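Local coordinates for protein transmembrane oligosaccharyl transferase (Archaeoglobus fulgidus, PDB 3WAJ) that belongs to the STT3/AglB family of membrane-embedded oligosaccharyl transferases, enzymes of the GT-C clan, and carries a bound zinc ion, at residues A[381-387]-A[480-485]; A[415-419]-A[430-434]. One frame throughout, in Å; residues are numbered along the deposited sequence.

Following the chain from the N terminus, the short helix 376-381 ends at a turn that leads into helix 384-402, and the first segment of contact 1 lies across this junction. Helix 405-420 comes next and supplies residues 415-419 of contact 2, which closes a short loop when helix 429-446 turns back with residues 430-434. Helix 474-491 then returns to the 381-387 junction, so contact 1 encloses contact 2 in sequence. Their centres lie about 17 Å apart, yet the two contacts touch: Phe381 CE1 packs 3.5 Å from Phe431 CB. Together they join four helices of the transmembrane region, with helix 429-446 also reached by Leu384 and Phe387 of contact 1.

Contact 1. Residues A[381-387]-A[480-485]; sequences FGALFFF and AAIYPT
Residues 381-384 form a type II' beta turn joining helix 376-381 to helix 384-402, and this tight interhelical turn of the transmembrane bundle packs against the kinked helical segment 480-485. Gly382 sits at phi/psi 68/-135, a positive phi that favours glycine; its CA lies 4.5 Å from Thr485 CA, and an ideal CB there would clash with Thr485 CG2. The turn carries a weak Leu384 N to Phe381 O bond of 3.3 Å, and Phe387 N to Ala383 O (2.9 Å) follows in the helix. Farther along, the Ala383 and Ala481 CA atoms are 5.3 Å apart. No hydrogen bond crosses the interface, and small residues permit the close approach. Thr485, with chi1 at 103° between wells, sets CG2 3.6 Å from Gly382 CA. Ala383 CB points across to Ala480 O at 3.3 Å and to Pro484 CG at 4.3 Å. Phe387 (chi1 m) lays one ring face over Ala481 CA, with CD1 3.8 Å from Ala481 CB and CZ 3.9 Å from Ala480 CB. Leu384, also m, brings CD2 to 4.3 Å from Ala481 CB and touches Leu143 of helix 134-144. The tightest approach puts Thr485 CG2 3.0 Å from Ala383 N.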
loop_
_atom_site.group_PDB
_atom_site.type_symbol
_atom_site.label_atom_id
_atom_site.label_comp_id
_atom_site.label_asym_id
_atom_site.label_seq_id
_atom_site.Cartn_x
_atom_site.Cartn_y
_atom_site.Cartn_z
ATOM N N PHE A 381 -17.774 9.974 2.647
ATOM C CA PHE A 381 -18.969 9.873 1.805
ATOM C C PHE A 381 -19.684 11.210 1.629
ATOM O O PHE A 381 -20.580 11.340 0.785
ATOM C CB PHE A 381 -19.948 8.826 2.366
ATOM C CG PHE A 381 -19.293 7.524 2.751
ATOM C CD1 PHE A 381 -19.081 6.534 1.805
ATOM C CD2 PHE A 381 -18.875 7.299 4.057
ATOM C CE1 PHE A 381 -18.463 5.339 2.153
ATOM C CE2 PHE A 381 -18.264 6.108 4.414
ATOM C CZ PHE A 381 -18.057 5.127 3.460
ATOM N N GLY A 382 -19.281 12.204 2.416
ATOM C CA GLY A 382 -20.002 13.463 2.480
ATOM C C GLY A 382 -21.358 13.264 3.129
ATOM O O GLY A 382 -21.486 12.577 4.147
ATOM N N ALA A 383 -22.378 13.861 2.526
ATOM C CA ALA A 383 -23.743 13.770 3.019
ATOM C C ALA A 383 -24.427 12.539 2.435
ATOM O O ALA A 383 -25.528 12.174 2.854
ATOM C CB ALA A 383 -24.510 15.034 2.656
ATOM N N LEU A 384 -23.770 11.909 1.460
ATOM C CA LEU A 384 -24.286 10.687 0.844
ATOM C C LEU A 384 -24.311 9.545 1.847
ATOM O O LEU A 384 -24.972 8.530 1.637
ATOM C CB LEU A 384 -23.461 10.290 -0.382
ATOM C CG LEU A 384 -23.658 11.139 -1.637
ATOM C CD1 LEU A 384 -23.359 10.322 -2.885
ATOM C CD2 LEU A 384 -25.067 11.709 -1.692
ATOM N N PHE A 385 -23.579 9.722 2.938
ATOM C CA PHE A 385 -23.625 8.790 4.046
ATOM C C PHE A 385 -25.010 8.824 4.694
ATOM O O PHE A 385 -25.710 7.810 4.752
ATOM C CB PHE A 385 -22.539 9.158 5.053
ATOM C CG PHE A 385 -22.658 8.444 6.363
ATOM C CD1 PHE A 385 -22.734 7.058 6.413
ATOM C CD2 PHE A 385 -22.676 9.158 7.548
ATOM C CE1 PHE A 385 -22.841 6.401 7.623
ATOM C CE2 PHE A 385 -22.783 8.512 8.762
ATOM C CZ PHE A 385 -22.864 7.132 8.801
ATOM N N PHE A 386 -25.404 10.000 5.171
ATOM C CA PHE A 386 -26.720 10.187 5.771
ATOM C C PHE A 386 -27.850 9.864 4.799
ATOM O O PHE A 386 -28.773 9.109 5.116
ATOM C CB PHE A 386 -26.881 11.635 6.232
ATOM C CG PHE A 386 -25.919 12.045 7.307
ATOM C CD1 PHE A 386 -25.336 11.102 8.141
ATOM C CD2 PHE A 386 -25.601 13.382 7.488
ATOM C CE1 PHE A 386 -24.448 11.487 9.137
ATOM C CE2 PHE A 386 -24.716 13.773 8.480
ATOM C CZ PHE A 386 -24.137 12.822 9.304
ATOM N N PHE A 387 -27.766 10.455 3.613
ATOM C CA PHE A 387 -28.833 10.369 2.624
ATOM C C PHE A 387 -28.884 8.983 1.990
ATOM O O PHE A 387 -29.834 8.642 1.287
ATOM C CB PHE A 387 -28.669 11.469 1.570
ATOM C CG PHE A 387 -28.983 12.854 2.084
ATOM C CD1 PHE A 387 -29.835 13.692 1.378
ATOM C CD2 PHE A 387 -28.442 13.309 3.282
ATOM C CE1 PHE A 387 -30.128 14.957 1.851
ATOM C CE2 PHE A 387 -28.734 14.570 3.762
ATOM C CZ PHE A 387 -29.577 15.396 3.045
ATOM N N ALA A 480 -28.416 19.818 -0.278
ATOM C CA ALA A 480 -27.896 19.316 0.995
ATOM C C ALA A 480 -27.096 18.034 0.770
ATOM O O ALA A 480 -26.175 17.712 1.526
ATOM C CB ALA A 480 -29.026 19.064 1.974
ATOM N N ALA A 481 -27.463 17.303 -0.277
ATOM C CA ALA A 481 -26.745 16.099 -0.659
ATOM C C ALA A 481 -25.527 16.451 -1.517
ATOM O O ALA A 481 -24.398 16.397 -1.042
ATOM C CB ALA A 481 -27.671 15.146 -1.398
ATOM N N ILE A 482 -25.778 16.831 -2.769
ATOM C CA ILE A 482 -24.734 17.090 -3.769
ATOM C C ILE A 482 -23.653 18.123 -3.382
ATOM O O ILE A 482 -22.486 17.971 -3.752
ATOM C CB ILE A 482 -25.372 17.465 -5.144
ATOM C CG1 ILE A 482 -26.206 16.294 -5.686
ATOM C CG2 ILE A 482 -24.313 17.893 -6.162
ATOM C CD1 ILE A 482 -27.228 16.684 -6.761
ATOM N N TYR A 483 -24.011 19.157 -2.632
ATOM C CA TYR A 483 -23.045 20.236 -2.408
ATOM C C TYR A 483 -21.806 19.886 -1.577
ATOM O O TYR A 483 -20.696 19.959 -2.089
ATOM C CB TYR A 483 -23.695 21.527 -1.890
ATOM C CG TYR A 483 -22.664 22.600 -1.630
ATOM C CD1 TYR A 483 -22.228 22.883 -0.337
ATOM C CD2 TYR A 483 -22.099 23.303 -2.682
ATOM C CE1 TYR A 483 -21.266 23.857 -0.103
ATOM C CE2 TYR A 483 -21.139 24.274 -2.464
ATOM C CZ TYR A 483 -20.727 24.552 -1.174
ATOM O OH TYR A 483 -19.770 25.526 -0.974
ATOM N N PRO A 484 -21.977 19.523 -0.292
ATOM C CA PRO A 484 -20.729 19.337 0.461
ATOM C C PRO A 484 -19.982 18.052 0.092
ATOM O O PRO A 484 -18.857 17.862 0.553
ATOM C CB PRO A 484 -21.202 19.291 1.919
ATOM C CG PRO A 484 -22.594 18.771 1.846
ATOM C CD PRO A 484 -23.170 19.262 0.540
ATOM N N THR A 485 -20.584 17.191 -0.728
ATOM C CA THR A 485 -19.861 16.010 -1.208
ATOM C C THR A 485 -19.186 16.225 -2.576
ATOM O O THR A 485 -18.386 15.399 -3.009
ATOM C CB THR A 485 -20.721 14.717 -1.179
ATOM O OG1 THR A 485 -21.175 14.392 -2.497
ATOM C CG2 THR A 485 -21.903 14.902 -0.274
#

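Contact 2. Residues A[415-419]-A[430-434]; sequences IAMFI and YFAAV
Met417 and Phe431 bury the most surface where helix 405-420 meets helix 429-446, an antiparallel helix pair of the transmembrane region. The axes of the two helical segments cross at -149° and come no closer than 10.6 Å, a wide separation bridged by large side chains; Met417 and Phe431 set the register, their CA atoms 7.4 Å apart. Met417 points across with chi1 -143° and chi2 93°, both between wells. Its CG lies 3.7 Å from Phe431 CE1 and 4.4 Å from Val434 CG2, while SD reaches 4.0 Å from Tyr430 CB. The sulfur is also 5.3 Å from the Tyr430 ring centroid, an oblique Met-aromatic contact. Phe431 (chi1 m, chi2 -44°) starts sideways, but its ring extends to the facing helix, presenting an edge to Phe418 N, with CE1 at 3.8 Å. The Phe418 and Phe431 rings meet obliquely, centroids 5.3 Å apart and planes at 47°; Phe418 CD2 is 4.1 Å from Phe431 CE1. Tyr430, its side chain about 11 Å from the bound zinc, directs OH away to a hydrogen bond with Tyr211 OH. With no hydrogen bond between the segments, their association rests on apolar, aromatic and sulfur contacts, consistent with a membrane-embedded interface.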
loop_
_atom_site.group_PDB
_atom_site.type_symbol
_atom_site.label_atom_id
_atom_site.label_comp_id
_atom_site.label_asym_id
_atom_site.label_seq_id
_atom_site.Cartn_x
_atom_site.Cartn_y
_atom_site.Cartn_z
ATOM N N ILE A 415 -26.210 -5.131 3.646
ATOM C CA ILE A 415 -25.956 -5.698 4.967
ATOM C C ILE A 415 -24.703 -6.571 4.990
ATOM O O ILE A 415 -23.914 -6.491 5.924
ATOM C CB ILE A 415 -27.155 -6.511 5.459
ATOM C CG1 ILE A 415 -28.358 -5.591 5.647
ATOM C CG2 ILE A 415 -26.825 -7.243 6.757
ATOM C CD1 ILE A 415 -29.646 -6.351 5.835
ATOM N N ALA A 416 -24.522 -7.405 3.971
ATOM C CA ALA A 416 -23.337 -8.262 3.899
ATOM C C ALA A 416 -22.092 -7.398 3.863
ATOM O O ALA A 416 -21.091 -7.701 4.514
ATOM C CB ALA A 416 -23.391 -9.152 2.679
ATOM N N MET A 417 -22.167 -6.322 3.087
ATOM C CA MET A 417 -21.107 -5.330 3.016
ATOM C C MET A 417 -20.811 -4.815 4.421
ATOM O O MET A 417 -19.672 -4.869 4.902
ATOM C CB MET A 417 -21.558 -4.174 2.116
ATOM C CG MET A 417 -20.483 -3.559 1.236
ATOM S SD MET A 417 -20.372 -4.281 -0.425
ATOM C CE MET A 417 -19.759 -5.921 -0.084
ATOM N N PHE A 418 -21.862 -4.328 5.073
ATOM C CA PHE A 418 -21.780 -3.820 6.428
ATOM C C PHE A 418 -21.213 -4.846 7.399
ATOM O O PHE A 418 -20.268 -4.557 8.125
ATOM C CB PHE A 418 -23.167 -3.412 6.893
ATOM C CG PHE A 418 -23.295 -1.964 7.182
ATOM C CD1 PHE A 418 -22.964 -1.470 8.435
ATOM C CD2 PHE A 418 -23.740 -1.088 6.202
ATOM C CE1 PHE A 418 -23.079 -0.118 8.714
ATOM C CE2 PHE A 418 -23.860 0.266 6.469
ATOM C CZ PHE A 418 -23.529 0.752 7.727
ATOM N N ILE A 419 -21.800 -6.038 7.409
ATOM C CA ILE A 419 -21.388 -7.096 8.326
ATOM C C ILE A 419 -19.913 -7.476 8.141
ATOM O O ILE A 419 -19.167 -7.589 9.109
ATOM C CB ILE A 419 -22.306 -8.345 8.198
ATOM C CG1 ILE A 419 -23.744 -8.011 8.615
ATOM C CG2 ILE A 419 -21.780 -9.491 9.036
ATOM C CD1 ILE A 419 -23.901 -7.634 10.075
ATOM N N TYR A 430 -15.929 -0.051 -1.031
ATOM C CA TYR A 430 -17.104 -0.848 -1.345
ATOM C C TYR A 430 -18.419 -0.184 -0.914
ATOM O O TYR A 430 -19.489 -0.509 -1.447
ATOM C CB TYR A 430 -16.967 -2.239 -0.737
ATOM C CG TYR A 430 -16.158 -3.233 -1.559
ATOM C CD1 TYR A 430 -16.578 -3.624 -2.819
ATOM C CD2 TYR A 430 -15.020 -3.817 -1.049
ATOM C CE1 TYR A 430 -15.873 -4.547 -3.556
ATOM C CE2 TYR A 430 -14.304 -4.748 -1.777
ATOM C CZ TYR A 430 -14.740 -5.109 -3.030
ATOM O OH TYR A 430 -14.043 -6.035 -3.768
ATOM N N PHE A 431 -18.352 0.745 0.041
ATOM C CA PHE A 431 -19.570 1.411 0.513
ATOM C C PHE A 431 -20.002 2.509 -0.456
ATOM O O PHE A 431 -21.160 2.928 -0.457
ATOM C CB PHE A 431 -19.388 1.980 1.933
ATOM C CG PHE A 431 -19.367 0.932 3.019
ATOM C CD1 PHE A 431 -20.283 -0.112 3.015
ATOM C CD2 PHE A 431 -18.423 0.988 4.041
ATOM C CE1 PHE A 431 -20.262 -1.084 4.012
ATOM C CE2 PHE A 431 -18.394 0.019 5.044
ATOM C CZ PHE A 431 -19.313 -1.015 5.028
ATOM N N ALA A 432 -19.062 2.958 -1.288
ATOM C CA ALA A 432 -19.317 4.050 -2.220
ATOM C C ALA A 432 -20.568 3.807 -3.077
ATOM O O ALA A 432 -21.508 4.599 -3.055
ATOM C CB ALA A 432 -18.108 4.276 -3.095
ATOM N N ALA A 433 -20.577 2.705 -3.821
ATOM C CA ALA A 433 -21.740 2.347 -4.625
ATOM C C ALA A 433 -22.983 2.204 -3.762
ATOM O O ALA A 433 -24.075 2.536 -4.211
ATOM C CB ALA A 433 -21.494 1.068 -5.395
ATOM N N VAL A 434 -22.822 1.703 -2.537
ATOM C CA VAL A 434 -23.963 1.555 -1.638
ATOM C C VAL A 434 -24.553 2.907 -1.288
ATOM O O VAL A 434 -25.759 3.117 -1.419
ATOM C CB VAL A 434 -23.609 0.846 -0.318
ATOM C CG1 VAL A 434 -24.816 0.870 0.623
ATOM C CG2 VAL A 434 -23.160 -0.572 -0.562
#